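Local coordinates for conserved exported protein (Bacteroides fragilis, PDB 3CLW), which is of unknown function but probably hydrolyses O-glycosyl bonds, like other family 30 glycoside hydrolases, at residues Asn87-Thr92 against Asn377-Gln382; Gln369-Glu374 against Asp384-Thr389; Asp26-Ala31 against Gln355-Val360; Arg69-Ala74 against Phe128-Pro133. One frame throughout, in Å; residues are numbered along the deposited sequence.

The four contacts run from the C-terminal ends of barrel strands to outlying loops. Interaction 4 is wholly buried; it joins strands 68-71 and 125-128 by backbone bonds, an arginine over a phenylalanine ring, and waters. Interaction 3 is partly buried and lies where strands 6-25 and 353-356 run out into loops; indole packing and an arginine on one carbonyl carry it. The two meet directly, since Asp26 binds the backbone of Arg69 and Asn71. Interactions 1 and 2 lie farther out and are partly buried. Interaction 2 is regular antiparallel pairing, whereas interaction 1 rests on one tryptophan and one glutamine. They share a connection: 377-382 lies between the strands paired in interaction 2.

Interaction 1. Residues Asn87-Thr92 against Asn377-Gln382; sequences NSWNRT and NGLSLQ
Trp89 and Gln382 both set CG anti to their own carbonyl carbon, with chi1 of -82° and -67°, and the two side chains come together. The glutamine is extended beyond CG and passes over one face of the indole. Its CG lies 3.6 Å from the centroid of the six-membered ring, a CH-pi contact close to the ring normal. Farther out, NE2 stands 3.7 Å above the indole plane, over its centre. The amide is turned almost upright on the indole, the two planes being 82° apart. NE2 then reaches Ser88 OG at 2.9 Å, and OG lies close to the amide plane. This bond holds the outer end of the glutamine chain against segment 87-92.

At the indole edge, Gly378 O is 3.4 Å from Trp89 CZ2, near the ring plane. Leu381 CB meets Trp89 CH2 at 3.8 Å, also at the edge. Leu379 CD2 approaches Trp89 NE1 obliquely. Phe32 makes an edge-to-face pair with Trp89. Trp37 NE1 and Asn36 ND2 bond to Leu381 O and Gln382 O. The contact is loop-to-loop packing: a connection after strand 68-71 of the family's TIM barrel meets a 3-10 turn that ends at Gln382, between strands 368-371 and 386-389.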
loop_
_atom_site.group_PDB
_atom_site.type_symbol
_atom_site.label_atom_id
_atom_site.label_comp_id
_atom_site.label_asym_id
_atom_site.label_seq_id
_atom_site.Cartn_x
_atom_site.Cartn_y
_atom_site.Cartn_z
ATOM N N ASN A 87 -22.519 9.706 1.046
ATOM C CA ASN A 87 -22.380 9.498 2.473
ATOM C C ASN A 87 -21.303 10.425 3.032
ATOM O O ASN A 87 -20.440 10.953 2.287
ATOM C CB ASN A 87 -22.023 8.033 2.751
ATOM C CG ASN A 87 -20.667 7.674 2.223
ATOM O OD1 ASN A 87 -19.663 7.929 2.883
ATOM N ND2 ASN A 87 -20.617 7.091 1.014
ATOM N N SER A 88 -21.347 10.609 4.348
ATOM C CA SER A 88 -20.527 11.608 5.001
ATOM C C SER A 88 -19.111 11.146 5.298
ATOM O O SER A 88 -18.217 11.982 5.449
ATOM C CB SER A 88 -21.210 12.134 6.265
ATOM O OG SER A 88 -21.328 11.109 7.219
ATOM N N TRP A 89 -18.897 9.836 5.392
ATOM C CA TRP A 89 -17.553 9.306 5.627
ATOM C C TRP A 89 -16.579 9.610 4.467
ATOM O O TRP A 89 -15.410 9.939 4.681
ATOM C CB TRP A 89 -17.624 7.796 5.784
ATOM C CG TRP A 89 -18.023 7.287 7.143
ATOM C CD1 TRP A 89 -19.203 6.662 7.480
ATOM C CD2 TRP A 89 -17.227 7.321 8.335
ATOM N NE1 TRP A 89 -19.186 6.320 8.818
ATOM C CE2 TRP A 89 -17.986 6.704 9.364
ATOM C CE3 TRP A 89 -15.943 7.820 8.641
ATOM C CZ2 TRP A 89 -17.499 6.562 10.664
ATOM C CZ3 TRP A 89 -15.459 7.672 9.926
ATOM C CH2 TRP A 89 -16.238 7.054 10.925
ATOM N N ASN A 90 -17.087 9.461 3.239
ATOM C CA ASN A 90 -16.244 9.322 2.056
ATOM C C ASN A 90 -16.117 10.583 1.216
ATOM O O ASN A 90 -15.449 10.565 0.179
ATOM C CB ASN A 90 -16.745 8.171 1.197
ATOM C CG ASN A 90 -16.633 6.832 1.899
ATOM O OD1 ASN A 90 -16.132 6.739 3.001
ATOM N ND2 ASN A 90 -17.105 5.802 1.256
ATOM N N ARG A 91 -16.755 11.660 1.673
ATOM C CA ARG A 91 -16.632 12.982 1.064
ATOM C C ARG A 91 -15.316 13.615 1.487
ATOM O O ARG A 91 -14.817 13.346 2.590
ATOM C CB ARG A 91 -17.794 13.883 1.509
ATOM C CG ARG A 91 -19.072 13.639 0.715
ATOM C CD ARG A 91 -20.279 14.303 1.377
ATOM N NE ARG A 91 -21.509 13.749 0.833
ATOM C CZ ARG A 91 -22.633 13.567 1.535
ATOM N NH1 ARG A 91 -22.727 13.881 2.838
ATOM N NH2 ARG A 91 -23.661 13.054 0.918
ATOM N N THR A 92 -14.757 14.447 0.609
ATOM C CA THR A 92 -13.485 15.133 0.876
ATOM C C THR A 92 -13.636 16.622 0.645
ATOM O O THR A 92 -14.381 17.039 -0.254
ATOM C CB THR A 92 -12.315 14.614 -0.056
ATOM O OG1 THR A 92 -12.567 14.982 -1.427
ATOM C CG2 THR A 92 -12.186 13.112 -0.002
ATOM N N ASN A 377 -23.616 3.478 17.440
ATOM C CA ASN A 377 -23.677 3.037 16.045
ATOM C C ASN A 377 -22.334 3.297 15.301
ATOM O O ASN A 377 -21.357 3.797 15.907
ATOM C CB ASN A 377 -24.902 3.662 15.344
ATOM C CG ASN A 377 -24.849 5.187 15.284
ATOM O OD1 ASN A 377 -23.805 5.811 15.503
ATOM N ND2 ASN A 377 -25.987 5.801 14.966
ATOM N N GLY A 378 -22.284 2.956 14.014
ATOM C CA GLY A 378 -21.072 3.163 13.203
ATOM C C GLY A 378 -20.774 4.625 12.927
ATOM O O GLY A 378 -19.616 5.016 12.823
ATOM N N LEU A 379 -21.815 5.449 12.830
ATOM C CA LEU A 379 -21.636 6.889 12.622
ATOM C C LEU A 379 -21.016 7.571 13.817
ATOM O O LEU A 379 -20.407 8.620 13.661
ATOM C CB LEU A 379 -22.944 7.603 12.274
ATOM C CG LEU A 379 -23.384 7.607 10.810
ATOM C CD1 LEU A 379 -24.827 8.131 10.737
ATOM C CD2 LEU A 379 -22.435 8.426 9.908
ATOM N N SER A 380 -21.157 6.977 15.005
ATOM C CA SER A 380 -20.569 7.564 16.196
ATOM C C SER A 380 -19.044 7.540 16.109
ATOM O O SER A 380 -18.395 8.340 16.750
ATOM C CB SER A 380 -21.024 6.844 17.454
ATOM O OG SER A 380 -20.519 5.528 17.436
ATOM N N LEU A 381 -18.500 6.602 15.325
ATOM C CA LEU A 381 -17.040 6.487 15.083
ATOM C C LEU A 381 -16.432 7.711 14.436
ATOM O O LEU A 381 -15.194 7.852 14.450
ATOM C CB LEU A 381 -16.690 5.223 14.275
ATOM C CG LEU A 381 -16.868 3.903 15.047
ATOM C CD1 LEU A 381 -16.803 2.670 14.126
ATOM C CD2 LEU A 381 -15.851 3.790 16.165
ATOM N N GLN A 382 -17.259 8.605 13.885
ATOM C CA GLN A 382 -16.741 9.912 13.407
ATOM C C GLN A 382 -16.158 10.767 14.570
ATOM O O GLN A 382 -15.291 11.653 14.375
ATOM C CB GLN A 382 -17.814 10.675 12.617
ATOM C CG GLN A 382 -18.182 9.986 11.305
ATOM C CD GLN A 382 -19.110 10.785 10.380
ATOM O OE1 GLN A 382 -19.711 11.781 10.776
ATOM N NE2 GLN A 382 -19.219 10.338 9.127
#

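Interaction 2. Residues Gln369-Glu374 against Asp384-Thr389; sequences QLLPLE and DGEIST
Leu371 N donates to Glu386 O at 2.7 Å, the shortest bond across this antiparallel strand pair. Strands 369-371 and 386-389 are the last two of a small three-stranded sheet that also holds 360-361. Glu386 N returns a bond to Leu371 O, which makes Leu371 and Glu386 a hydrogen-bonded pair. Gln369 and Ser388 form a second such pair, each N to the other's O at 2.8 Å. Leu370 and Ile387 are the non-hydrogen-bonded pair between them. Their side chains go to the face where Ile387 packs on Ile45 and Leu48 of helix 39-50.

The other face carries Gln369, Leu371, Glu386 and Ser388. Leu371 and Glu386 lie side by side there and point the same way. Leu371 CD1 touches Glu386 OE1 and Ser388 CB, both at 3.6 Å. The Gln369 amide gives NE2 to Leu362 O, while a water joins its OE1 to Ser388 OG.

Farther along, Leu373 CD2 lies 3.5 Å from Gly385 C. Asp384 OD1 takes a salt bridge from Lys41. A second water accepts from Leu373 N at 3.1 Å and donates to Asp384 O.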
loop_
_atom_site.group_PDB
_atom_site.type_symbol
_atom_site.label_atom_id
_atom_site.label_comp_id
_atom_site.label_asym_id
_atom_site.label_seq_id
_atom_site.Cartn_x
_atom_site.Cartn_y
_atom_site.Cartn_z
ATOM N N GLN A 369 -9.016 -2.129 13.367
ATOM C CA GLN A 369 -10.463 -2.113 13.386
ATOM C C GLN A 369 -10.961 -1.171 14.494
ATOM O O GLN A 369 -10.470 -1.187 15.606
ATOM C CB GLN A 369 -11.025 -3.515 13.567
ATOM C CG GLN A 369 -12.539 -3.516 13.740
ATOM C CD GLN A 369 -13.121 -4.885 13.636
ATOM O OE1 GLN A 369 -12.519 -5.865 14.067
ATOM N NE2 GLN A 369 -14.303 -4.973 13.060
ATOM N N LEU A 370 -11.926 -0.349 14.136
ATOM C CA LEU A 370 -12.464 0.698 14.976
ATOM C C LEU A 370 -13.782 0.144 15.472
ATOM O O LEU A 370 -14.596 -0.271 14.654
ATOM C CB LEU A 370 -12.743 1.918 14.100
ATOM C CG LEU A 370 -11.783 3.106 13.943
ATOM C CD1 LEU A 370 -10.304 2.869 14.339
ATOM C CD2 LEU A 370 -11.912 3.592 12.528
ATOM N N LEU A 371 -13.972 0.094 16.787
ATOM C CA LEU A 371 -15.208 -0.488 17.362
ATOM C C LEU A 371 -16.031 0.609 18.020
ATOM O O LEU A 371 -15.502 1.353 18.818
ATOM C CB LEU A 371 -14.897 -1.603 18.374
ATOM C CG LEU A 371 -14.020 -2.744 17.827
ATOM C CD1 LEU A 371 -13.424 -3.628 18.937
ATOM C CD2 LEU A 371 -14.768 -3.606 16.824
ATOM N N PRO A 372 -17.323 0.718 17.682
ATOM C CA PRO A 372 -18.108 1.754 18.362
ATOM C C PRO A 372 -18.008 1.574 19.882
ATOM O O PRO A 372 -17.873 0.446 20.349
ATOM C CB PRO A 372 -19.533 1.474 17.899
ATOM C CG PRO A 372 -19.363 0.790 16.570
ATOM C CD PRO A 372 -18.155 -0.086 16.768
ATOM N N LEU A 373 -18.008 2.662 20.642
ATOM C CA LEU A 373 -18.177 2.531 22.096
ATOM C C LEU A 373 -19.505 1.798 22.362
ATOM O O LEU A 373 -20.380 1.724 21.481
ATOM C CB LEU A 373 -18.124 3.893 22.778
ATOM C CG LEU A 373 -16.843 4.675 22.469
ATOM C CD1 LEU A 373 -16.807 6.024 23.158
ATOM C CD2 LEU A 373 -15.597 3.845 22.806
ATOM N N GLU A 374 -19.659 1.199 23.532
ATOM C CA GLU A 374 -20.777 0.270 23.684
ATOM C C GLU A 374 -22.137 0.926 23.523
ATOM O O GLU A 374 -22.355 2.068 23.969
ATOM C CB GLU A 374 -20.667 -0.618 24.918
ATOM C CG GLU A 374 -20.964 0.031 26.209
ATOM C CD GLU A 374 -21.192 -0.989 27.333
ATOM O OE1 GLU A 374 -21.943 -1.979 27.110
ATOM O OE2 GLU A 374 -20.621 -0.780 28.439
ATOM N N ASP A 384 -15.512 9.284 18.213
ATOM C CA ASP A 384 -14.797 8.518 19.250
ATOM C C ASP A 384 -15.048 7.023 18.994
ATOM O O ASP A 384 -15.996 6.670 18.309
ATOM C CB ASP A 384 -15.353 8.890 20.634
ATOM C CG ASP A 384 -14.411 8.554 21.768
ATOM O OD1 ASP A 384 -13.408 7.846 21.561
ATOM O OD2 ASP A 384 -14.687 8.982 22.909
ATOM N N GLY A 385 -14.231 6.143 19.565
ATOM C CA GLY A 385 -14.428 4.713 19.376
ATOM C C GLY A 385 -13.332 3.956 20.082
ATOM O O GLY A 385 -12.520 4.537 20.756
ATOM N N GLU A 386 -13.318 2.641 19.910
ATOM C CA GLU A 386 -12.301 1.757 20.478
ATOM C C GLU A 386 -11.376 1.212 19.365
ATOM O O GLU A 386 -11.828 0.779 18.319
ATOM C CB GLU A 386 -12.978 0.576 21.207
ATOM C CG GLU A 386 -12.024 -0.273 22.056
ATOM C CD GLU A 386 -12.500 -1.707 22.280
ATOM O OE1 GLU A 386 -13.721 -1.987 22.178
ATOM O OE2 GLU A 386 -11.635 -2.568 22.573
ATOM N N ILE A 387 -10.082 1.232 19.639
ATOM C CA ILE A 387 -9.049 0.723 18.742
ATOM C C ILE A 387 -8.850 -0.796 18.968
ATOM O O ILE A 387 -8.638 -1.248 20.096
ATOM C CB ILE A 387 -7.731 1.503 18.987
ATOM C CG1 ILE A 387 -7.942 2.981 18.687
ATOM C CG2 ILE A 387 -6.581 0.938 18.183
ATOM C CD1 ILE A 387 -7.099 3.877 19.547
ATOM N N SER A 388 -8.941 -1.578 17.894
ATOM C CA SER A 388 -8.651 -3.004 17.980
ATOM C C SER A 388 -7.624 -3.386 16.887
ATOM O O SER A 388 -7.877 -3.179 15.711
ATOM C CB SER A 388 -9.980 -3.749 17.820
ATOM O OG SER A 388 -9.815 -5.147 17.781
ATOM N N THR A 389 -6.461 -3.911 17.257
ATOM C CA THR A 389 -5.493 -4.364 16.250
ATOM C C THR A 389 -5.916 -5.709 15.663
ATOM O O THR A 389 -6.483 -6.535 16.369
ATOM C CB THR A 389 -4.034 -4.461 16.792
ATOM O OG1 THR A 389 -3.947 -5.475 17.807
ATOM C CG2 THR A 389 -3.598 -3.127 17.361
HETATM O O HOH W 1 -10.317 -6.448 15.616
HETATM O O HOH W 2 -18.302 5.254 19.058
#

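Interaction 3. Residues Asp26-Ala31 against Gln355-Val360; sequences DAWRCA and QWWTAV
Trp28 and Trp357 form a T-shaped pair, with their six-membered rings at 88°. The edge of Trp357 is turned to the face of Trp28, where Trp357 CZ2 stands 3.5 Å above the plane of Trp28, toward the rim. Ala27 CB lies over that same face of Trp28, also toward the rim, and is 3.4 Å from Trp357 CH2. One face of Trp357 is met by CG2 of its own neighbour Thr358. Arg29 NH1 lies at the edge of Trp28.

The guanidinium of Arg29 has Val360 O at its edge, in plane. NE at 2.9 Å and NH2 at 3.0 Å both donate to this one carbonyl oxygen, a side-on grip. NH2 comes in the carbonyl plane on a lone pair, whereas NE sits above that plane. The arginine chain bends at chi3 (-93°), which turns NE toward Val360 O. Thr358 OG1 is a third donor to Val360 O, at 2.9 Å. Nearer the backbone, Arg29 CB packs on Val360 CG2 at 3.7 Å.

Segment 26-31 leads from strand 6-25 into helix 30-36. Segment 355-360 takes in the end of strand 353-356, the parallel neighbour of 6-25, and turns a corner at Trp357. Cys30 packs on Phe113 of helix 108-119, and Asp26 against strand 68-71.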
loop_
_atom_site.group_PDB
_atom_site.type_symbol
_atom_site.label_atom_id
_atom_site.label_comp_id
_atom_site.label_asym_id
_atom_site.label_seq_id
_atom_site.Cartn_x
_atom_site.Cartn_y
_atom_site.Cartn_z
ATOM N N ASP A 26 -4.573 7.169 4.384
ATOM C CA ASP A 26 -5.380 7.998 5.287
ATOM C C ASP A 26 -6.865 8.162 4.885
ATOM O O ASP A 26 -7.599 8.954 5.479
ATOM C CB ASP A 26 -4.718 9.369 5.412
ATOM C CG ASP A 26 -5.061 10.316 4.267
ATOM O OD1 ASP A 26 -5.646 9.893 3.246
ATOM O OD2 ASP A 26 -4.752 11.521 4.421
ATOM N N ALA A 27 -7.292 7.442 3.854
ATOM C CA ALA A 27 -8.532 7.820 3.137
ATOM C C ALA A 27 -9.772 7.726 4.037
ATOM O O ALA A 27 -9.889 6.783 4.863
ATOM C CB ALA A 27 -8.705 6.974 1.923
ATOM N N TRP A 28 -10.668 8.710 3.885
ATOM C CA TRP A 28 -12.015 8.678 4.456
ATOM C C TRP A 28 -12.078 8.913 5.961
ATOM O O TRP A 28 -12.655 9.901 6.386
ATOM C CB TRP A 28 -12.755 7.400 4.093
ATOM C CG TRP A 28 -12.901 7.176 2.625
ATOM C CD1 TRP A 28 -12.761 8.101 1.603
ATOM C CD2 TRP A 28 -13.214 5.926 1.993
ATOM N NE1 TRP A 28 -12.976 7.480 0.381
ATOM C CE2 TRP A 28 -13.258 6.153 0.601
ATOM C CE3 TRP A 28 -13.495 4.641 2.479
ATOM C CZ2 TRP A 28 -13.545 5.140 -0.305
ATOM C CZ3 TRP A 28 -13.814 3.627 1.552
ATOM C CH2 TRP A 28 -13.828 3.888 0.192
ATOM N N ARG A 29 -11.425 8.047 6.736
ATOM C CA ARG A 29 -11.600 7.999 8.191
ATOM C C ARG A 29 -10.666 8.860 9.026
ATOM O O ARG A 29 -11.074 9.400 10.058
ATOM C CB ARG A 29 -11.657 6.525 8.646
ATOM C CG ARG A 29 -12.768 5.839 7.851
ATOM C CD ARG A 29 -13.033 4.432 8.222
ATOM N NE ARG A 29 -12.291 3.476 7.421
ATOM C CZ ARG A 29 -12.725 2.846 6.336
ATOM N NH1 ARG A 29 -13.905 3.081 5.794
ATOM N NH2 ARG A 29 -11.928 1.964 5.782
ATOM N N CYS A 30 -9.436 9.020 8.560
ATOM C CA CYS A 30 -8.432 9.791 9.267
ATOM C C CYS A 30 -8.777 11.271 9.376
ATOM O O CYS A 30 -8.365 11.956 10.341
ATOM C CB CYS A 30 -7.046 9.572 8.625
ATOM S SG CYS A 30 -6.445 7.884 8.989
ATOM N N ALA A 31 -9.552 11.767 8.413
ATOM C CA ALA A 31 -10.076 13.135 8.528
ATOM C C ALA A 31 -10.898 13.277 9.829
ATOM O O ALA A 31 -10.836 14.313 10.495
ATOM C CB ALA A 31 -10.922 13.506 7.301
ATOM N N GLN A 355 1.625 -1.695 0.032
ATOM C CA GLN A 355 0.817 -0.632 0.647
ATOM C C GLN A 355 -0.627 -1.064 0.907
ATOM O O GLN A 355 -1.314 -1.572 0.009
ATOM C CB GLN A 355 0.856 0.639 -0.210
ATOM C CG GLN A 355 2.259 0.926 -0.817
ATOM C CD GLN A 355 2.375 2.290 -1.428
ATOM O OE1 GLN A 355 1.561 2.654 -2.277
ATOM N NE2 GLN A 355 3.381 3.062 -1.012
ATOM N N TRP A 356 -1.054 -0.909 2.152
ATOM C CA TRP A 356 -2.459 -1.093 2.528
ATOM C C TRP A 356 -3.343 -0.025 1.906
ATOM O O TRP A 356 -2.866 1.052 1.567
ATOM C CB TRP A 356 -2.620 -0.987 4.073
ATOM C CG TRP A 356 -2.261 -2.209 4.774
ATOM C CD1 TRP A 356 -1.093 -2.466 5.450
ATOM C CD2 TRP A 356 -3.065 -3.383 4.896
ATOM N NE1 TRP A 356 -1.135 -3.730 5.995
ATOM C CE2 TRP A 356 -2.330 -4.316 5.666
ATOM C CE3 TRP A 356 -4.341 -3.745 4.423
ATOM C CZ2 TRP A 356 -2.821 -5.587 5.964
ATOM C CZ3 TRP A 356 -4.830 -5.009 4.718
ATOM C CH2 TRP A 356 -4.084 -5.909 5.493
ATOM N N TRP A 357 -4.630 -0.332 1.790
ATOM C CA TRP A 357 -5.663 0.678 1.657
ATOM C C TRP A 357 -5.802 1.368 3.052
ATOM O O TRP A 357 -4.794 1.565 3.773
ATOM C CB TRP A 357 -6.954 -0.003 1.116
ATOM C CG TRP A 357 -8.215 0.816 1.005
ATOM C CD1 TRP A 357 -9.449 0.447 1.454
ATOM C CD2 TRP A 357 -8.378 2.137 0.443
ATOM N NE1 TRP A 357 -10.366 1.433 1.203
ATOM C CE2 TRP A 357 -9.737 2.487 0.595
ATOM C CE3 TRP A 357 -7.504 3.065 -0.143
ATOM C CZ2 TRP A 357 -10.258 3.717 0.165
ATOM C CZ3 TRP A 357 -8.017 4.285 -0.574
ATOM C CH2 TRP A 357 -9.388 4.601 -0.413
ATOM N N THR A 358 -6.996 1.770 3.443
ATOM C CA THR A 358 -7.154 2.497 4.716
ATOM C C THR A 358 -6.502 1.747 5.915
ATOM O O THR A 358 -6.745 0.561 6.111
ATOM C CB THR A 358 -8.617 2.729 5.024
ATOM O OG1 THR A 358 -9.265 1.455 5.101
ATOM C CG2 THR A 358 -9.315 3.590 3.919
ATOM N N ALA A 359 -5.660 2.440 6.683
ATOM C CA ALA A 359 -5.086 1.899 7.926
ATOM C C ALA A 359 -6.174 1.465 8.958
ATOM O O ALA A 359 -5.976 0.526 9.735
ATOM C CB ALA A 359 -4.170 2.928 8.534
ATOM N N VAL A 360 -7.319 2.150 8.946
ATOM C CA VAL A 360 -8.408 1.878 9.883
ATOM C C VAL A 360 -9.686 1.592 9.103
ATOM O O VAL A 360 -9.846 2.008 7.919
ATOM C CB VAL A 360 -8.627 3.040 10.912
ATOM C CG1 VAL A 360 -7.355 3.331 11.688
ATOM C CG2 VAL A 360 -9.075 4.306 10.193
#

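Interaction 4. Residues Arg69-Ala74 against Phe128-Pro133; sequences RVNIGA and FTNSAP
Parallel strands 68-71 and 125-128 are neighbours in the barrel, and this contact covers their C-terminal ends and the loops that follow. Phe128 N donates to Val70 O at 2.8 Å, with an N-H...O angle of 170°. Phe128 O then accepts from two donors. Ile72 N reaches it at 2.8 Å, and the side chain of Asn71 adds ND2 at 3.2 Å. That amide donor stands above the carbonyl plane, although the oxygen lies in the plane of the amide.

The Phe128 ring is held between Arg69 and Asn71. Arg69 NH2 lies over one face, and CZ makes an off-centre cation-pi contact, 4.9 Å from the ring centroid. Asn71 covers the opposite face: its CA makes a CH-pi contact, and its amide is turned only 17° from the ring plane. The Arg69 guanidinium also has partners elsewhere, with NH1 bonded to Gln355 and NH2 in a salt bridge with Glu231.

In a TIM barrel the loops after the strand C-termini form the catalytic end; here waters bridge two such loops. One joins Asn71 OD1 to Asn130 ND2. Another accepts from Asn71 ND2 and Asn130 N and donates to Ile72 O. A third donates to Gly73 O and Ser131 O. Ala74 CB packs on Ser131 O at 3.3 Å. Pro133 CA makes a CA-H...O contact of 3.3 Å to Ala74 O.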
loop_
_atom_site.group_PDB
_atom_site.type_symbol
_atom_site.label_atom_id
_atom_site.label_comp_id
_atom_site.label_asym_id
_atom_site.label_seq_id
_atom_site.Cartn_x
_atom_site.Cartn_y
_atom_site.Cartn_z
ATOM N N ARG A 69 0.117 7.314 2.676
ATOM C CA ARG A 69 -0.591 7.807 1.498
ATOM C C ARG A 69 -1.717 8.780 1.912
ATOM O O ARG A 69 -2.641 8.402 2.641
ATOM C CB ARG A 69 -1.138 6.663 0.644
ATOM C CG ARG A 69 -0.081 5.698 0.071
ATOM C CD ARG A 69 -0.723 4.474 -0.615
ATOM N NE ARG A 69 -1.680 4.867 -1.656
ATOM C CZ ARG A 69 -1.402 4.958 -2.962
ATOM N NH1 ARG A 69 -0.192 4.654 -3.451
ATOM N NH2 ARG A 69 -2.361 5.341 -3.789
ATOM N N VAL A 70 -1.613 10.024 1.441
ATOM C CA VAL A 70 -2.567 11.081 1.749
ATOM C C VAL A 70 -3.543 11.339 0.570
ATOM O O VAL A 70 -3.118 11.635 -0.558
ATOM C CB VAL A 70 -1.807 12.374 2.162
ATOM C CG1 VAL A 70 -2.773 13.564 2.389
ATOM C CG2 VAL A 70 -0.984 12.094 3.394
ATOM N N ASN A 71 -4.836 11.209 0.847
ATOM C CA ASN A 71 -5.888 11.480 -0.128
ATOM C C ASN A 71 -6.152 12.980 -0.239
ATOM O O ASN A 71 -6.817 13.582 0.615
ATOM C CB ASN A 71 -7.198 10.752 0.266
ATOM C CG ASN A 71 -8.294 10.857 -0.817
ATOM O OD1 ASN A 71 -9.473 10.787 -0.514
ATOM N ND2 ASN A 71 -7.904 11.042 -2.057
ATOM N N ILE A 72 -5.625 13.572 -1.307
ATOM C CA ILE A 72 -5.897 14.950 -1.629
ATOM C C ILE A 72 -7.335 15.002 -2.142
ATOM O O ILE A 72 -7.692 14.344 -3.133
ATOM C CB ILE A 72 -4.878 15.490 -2.656
ATOM C CG1 ILE A 72 -3.446 15.435 -2.068
ATOM C CG2 ILE A 72 -5.239 16.888 -3.088
ATOM C CD1 ILE A 72 -3.241 16.213 -0.758
ATOM N N GLY A 73 -8.166 15.751 -1.425
ATOM C CA GLY A 73 -9.584 15.840 -1.729
ATOM C C GLY A 73 -9.959 16.574 -3.013
ATOM O O GLY A 73 -9.240 17.445 -3.493
ATOM N N ALA A 74 -11.138 16.249 -3.517
ATOM C CA ALA A 74 -11.617 16.697 -4.815
ATOM C C ALA A 74 -12.857 17.542 -4.575
ATOM O O ALA A 74 -13.462 18.051 -5.522
ATOM C CB ALA A 74 -11.933 15.480 -5.702
ATOM N N PHE A 128 -2.313 11.330 -3.239
ATOM C CA PHE A 128 -3.115 10.658 -4.264
ATOM C C PHE A 128 -4.510 11.264 -4.362
ATOM O O PHE A 128 -5.045 11.741 -3.363
ATOM C CB PHE A 128 -3.164 9.109 -4.106
ATOM C CG PHE A 128 -4.082 8.611 -3.004
ATOM C CD1 PHE A 128 -3.655 8.557 -1.681
ATOM C CD2 PHE A 128 -5.376 8.192 -3.299
ATOM C CE1 PHE A 128 -4.514 8.069 -0.647
ATOM C CE2 PHE A 128 -6.236 7.752 -2.284
ATOM C CZ PHE A 128 -5.791 7.680 -0.950
ATOM N N THR A 129 -5.060 11.249 -5.581
ATOM C CA THR A 129 -6.406 11.696 -5.874
ATOM C C THR A 129 -7.235 10.573 -6.501
ATOM O O THR A 129 -6.721 9.721 -7.279
ATOM C CB THR A 129 -6.445 12.892 -6.853
ATOM O OG1 THR A 129 -5.481 12.686 -7.912
ATOM C CG2 THR A 129 -6.165 14.184 -6.144
ATOM N N ASN A 130 -8.519 10.611 -6.124
ATOM C CA ASN A 130 -9.582 9.785 -6.622
ATOM C C ASN A 130 -10.436 10.518 -7.652
ATOM O O ASN A 130 -11.204 9.907 -8.393
ATOM C CB ASN A 130 -10.474 9.362 -5.471
ATOM C CG ASN A 130 -9.876 8.258 -4.688
ATOM O OD1 ASN A 130 -9.121 7.429 -5.232
ATOM N ND2 ASN A 130 -10.178 8.226 -3.394
ATOM N N SER A 131 -10.296 11.828 -7.693
ATOM C CA SER A 131 -10.958 12.617 -8.716
ATOM C C SER A 131 -10.243 13.945 -8.765
ATOM O O SER A 131 -9.582 14.352 -7.781
ATOM C CB SER A 131 -12.464 12.806 -8.383
ATOM O OG SER A 131 -13.068 13.881 -9.103
ATOM N N ALA A 132 -10.363 14.608 -9.914
ATOM C CA ALA A 132 -9.979 15.999 -10.064
ATOM C C ALA A 132 -11.037 16.802 -9.341
ATOM O O ALA A 132 -12.133 16.302 -9.124
ATOM C CB ALA A 132 -9.895 16.375 -11.562
ATOM N N PRO A 133 -10.708 18.038 -8.936
ATOM C CA PRO A 133 -11.686 18.881 -8.231
ATOM C C PRO A 133 -13.022 18.931 -8.972
ATOM O O PRO A 133 -13.024 18.965 -10.199
ATOM C CB PRO A 133 -10.997 20.255 -8.163
ATOM C CG PRO A 133 -9.543 19.917 -8.153
ATOM C CD PRO A 133 -9.395 18.706 -9.060
HETATM O O HOH W 3 -11.483 10.238 -2.227
HETATM O O HOH W 4 -9.504 12.563 -4.139
HETATM O O HOH W 5 -8.555 16.669 -6.492
#